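Local coordinates for protein rhomboid protease GlpG (Haemophilus influenzae, PDB 2NR9) that is a rhomboid-family serine protease with a serine-histidine dyad that probably cleaves type-1 transmembrane domains within the membrane, at residues G9-I14 against M79-F84. The protein carries 2 engineered substitutions. Numbering follows the deposited sequence.
Sequences GKITLI and MIERTF
Glu81 OE1 is gripped twice by one residue, Thr12, through its backbone and its side chain. The amide Thr12 N donates to Glu81 OE1 over 2.8 Å, arriving on the syn side and slightly above the carboxylate plane. The hydroxyl Thr12 OG1 donates to the same Glu81 OE1 at 2.7 Å, nearly in line with the C-O bond. Thr12 OG1 stands anti to its own carbonyl carbon, chi1 -63°, and therefore beside the backbone N, which lets hydroxyl and amide share one acceptor. The other oxygen takes Ile11 N: the 2.9 Å bond to Glu81 OE2 is fairly straight, 158° at the hydrogen, and uses the syn lone pair. Ser86, at the start of helix 86-108, also hydrogen-bonds to Glu81 OE2, which adds a hold from a third helix. This is carboxylate capping of a helix N-terminus, performed by a residue distant in sequence: helix 10-27 begins just after the N-cap Gly9, and its first-turn amides have no carbonyl of an earlier turn to bind. A negative charge here would be favoured by the helix dipole, and glutamate is long enough to bring it across the 9.3 Å between the nearly antiparallel axes of segments 10-14 and 79-84. Glu81 CG is anti to the backbone N, chi1 -179°, and the chain beyond it is extended. Glycine suits the cap position because the carboxylate lies directly against its backbone, Gly9 CA being 2.9 Å from Glu81 OE1. The Ile11 side chain crosses that of Glu81 at about a right angle, its CB 3.4 Å from Glu81 OE2. Leu89 of helix 86-108 touches both Thr12 and Glu81, adding a hydrocarbon neighbour to this polar junction at the cytoplasmic end of the predicted first transmembrane helix.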
loop_
_atom_site.group_PDB
_atom_site.type_symbol
_atom_site.label_atom_id
_atom_site.label_comp_id
_atom_site.label_asym_id
_atom_site.label_seq_id
_atom_site.Cartn_x
_atom_site.Cartn_y
_atom_site.Cartn_z
ATOM N N GLY A 9 -2.161 -15.334 -0.121
ATOM C CA GLY A 9 -3.060 -14.886 0.930
ATOM C C GLY A 9 -4.436 -14.510 0.429
ATOM O O GLY A 9 -4.584 -13.962 -0.665
ATOM N N LYS A 10 -5.445 -14.785 1.252
ATOM C CA LYS A 10 -6.829 -14.476 0.918
ATOM C C LYS A 10 -7.097 -12.966 0.877
ATOM O O LYS A 10 -7.809 -12.485 0.004
ATOM C CB LYS A 10 -7.781 -15.172 1.894
ATOM C CG LYS A 10 -7.753 -16.691 1.791
ATOM C CD LYS A 10 -8.658 -17.340 2.821
ATOM C CE LYS A 10 -8.639 -18.862 2.684
ATOM N NZ LYS A 10 -9.548 -19.524 3.662
ATOM N N ILE A 11 -6.528 -12.225 1.823
ATOM C CA ILE A 11 -6.712 -10.772 1.851
ATOM C C ILE A 11 -6.015 -10.112 0.652
ATOM O O ILE A 11 -6.589 -9.251 -0.013
ATOM C CB ILE A 11 -6.207 -10.155 3.163
ATOM C CG1 ILE A 11 -7.009 -10.701 4.358
ATOM C CG2 ILE A 11 -6.314 -8.624 3.113
ATOM C CD1 ILE A 11 -8.496 -10.321 4.347
ATOM N N THR A 12 -4.776 -10.524 0.387
ATOM C CA THR A 12 -4.024 -10.031 -0.770
ATOM C C THR A 12 -4.863 -10.219 -2.025
ATOM O O THR A 12 -5.075 -9.282 -2.798
ATOM C CB THR A 12 -2.708 -10.826 -0.964
ATOM O OG1 THR A 12 -1.859 -10.645 0.176
ATOM C CG2 THR A 12 -1.982 -10.362 -2.209
ATOM N N LEU A 13 -5.329 -11.447 -2.222
ATOM C CA LEU A 13 -6.152 -11.797 -3.368
ATOM C C LEU A 13 -7.425 -10.969 -3.451
ATOM O O LEU A 13 -7.761 -10.462 -4.511
ATOM C CB LEU A 13 -6.465 -13.295 -3.371
ATOM C CG LEU A 13 -5.271 -14.164 -3.769
ATOM C CD1 LEU A 13 -5.499 -15.619 -3.417
ATOM C CD2 LEU A 13 -4.981 -14.001 -5.256
ATOM N N ILE A 14 -8.137 -10.835 -2.333
ATOM C CA ILE A 14 -9.364 -10.035 -2.313
ATOM C C ILE A 14 -9.119 -8.576 -2.709
ATOM O O ILE A 14 -9.909 -7.985 -3.450
ATOM C CB ILE A 14 -10.061 -10.065 -0.935
ATOM C CG1 ILE A 14 -10.734 -11.420 -0.700
ATOM C CG2 ILE A 14 -11.103 -8.958 -0.852
ATOM C CD1 ILE A 14 -11.493 -11.507 0.616
ATOM N N MET A 79 3.747 -11.746 0.644
ATOM C CA MET A 79 4.795 -12.140 1.591
ATOM C C MET A 79 4.357 -11.846 3.014
ATOM O O MET A 79 4.511 -12.683 3.900
ATOM C CB MET A 79 6.103 -11.396 1.320
ATOM C CG MET A 79 6.848 -11.841 0.092
ATOM S SD MET A 79 8.480 -11.081 0.036
ATOM C CE MET A 79 9.029 -11.595 -1.599
ATOM N N ILE A 80 3.873 -10.627 3.241
ATOM C CA ILE A 80 3.415 -10.213 4.571
ATOM C C ILE A 80 2.299 -11.114 5.073
ATOM O O ILE A 80 2.347 -11.610 6.198
ATOM C CB ILE A 80 2.928 -8.737 4.584
ATOM C CG1 ILE A 80 4.100 -7.787 4.337
ATOM C CG2 ILE A 80 2.260 -8.404 5.915
ATOM C CD1 ILE A 80 3.718 -6.317 4.405
ATOM N N GLU A 81 1.293 -11.335 4.237
ATOM C CA GLU A 81 0.179 -12.181 4.633
ATOM C C GLU A 81 0.630 -13.597 4.991
ATOM O O GLU A 81 0.253 -14.132 6.032
ATOM C CB GLU A 81 -0.891 -12.227 3.551
ATOM C CG GLU A 81 -2.082 -13.078 3.937
ATOM C CD GLU A 81 -3.309 -12.739 3.137
ATOM O OE1 GLU A 81 -3.158 -12.198 2.027
ATOM O OE2 GLU A 81 -4.427 -13.009 3.620
ATOM N N ARG A 82 1.447 -14.194 4.132
ATOM C CA ARG A 82 1.920 -15.558 4.355
ATOM C C ARG A 82 2.910 -15.664 5.505
ATOM O O ARG A 82 3.082 -16.731 6.084
ATOM C CB ARG A 82 2.532 -16.137 3.078
ATOM C CG ARG A 82 1.514 -16.539 2.028
ATOM C CD ARG A 82 2.180 -17.168 0.800
ATOM N NE ARG A 82 2.860 -16.180 -0.038
ATOM C CZ ARG A 82 4.163 -15.918 0.008
ATOM N NH1 ARG A 82 4.949 -16.586 0.844
ATOM N NH2 ARG A 82 4.684 -15.001 -0.798
ATOM N N THR A 83 3.528 -14.549 5.868
ATOM C CA THR A 83 4.535 -14.567 6.916
ATOM C C THR A 83 4.030 -14.104 8.293
ATOM O O THR A 83 4.364 -14.714 9.315
ATOM C CB THR A 83 5.787 -13.779 6.500
ATOM O OG1 THR A 83 6.241 -14.251 5.224
ATOM C CG2 THR A 83 6.890 -13.950 7.522
ATOM N N PHE A 84 3.189 -13.069 8.319
ATOM C CA PHE A 84 2.696 -12.524 9.596
ATOM C C PHE A 84 1.180 -12.665 9.824
ATOM O O PHE A 84 0.673 -12.295 10.884
ATOM C CB PHE A 84 3.094 -11.054 9.743
ATOM C CG PHE A 84 4.538 -10.789 9.459
ATOM C CD1 PHE A 84 4.933 -10.304 8.228
ATOM C CD2 PHE A 84 5.505 -11.037 10.420
ATOM C CE1 PHE A 84 6.260 -10.067 7.958
ATOM C CE2 PHE A 84 6.839 -10.811 10.150
ATOM C CZ PHE A 84 7.214 -10.312 8.922
#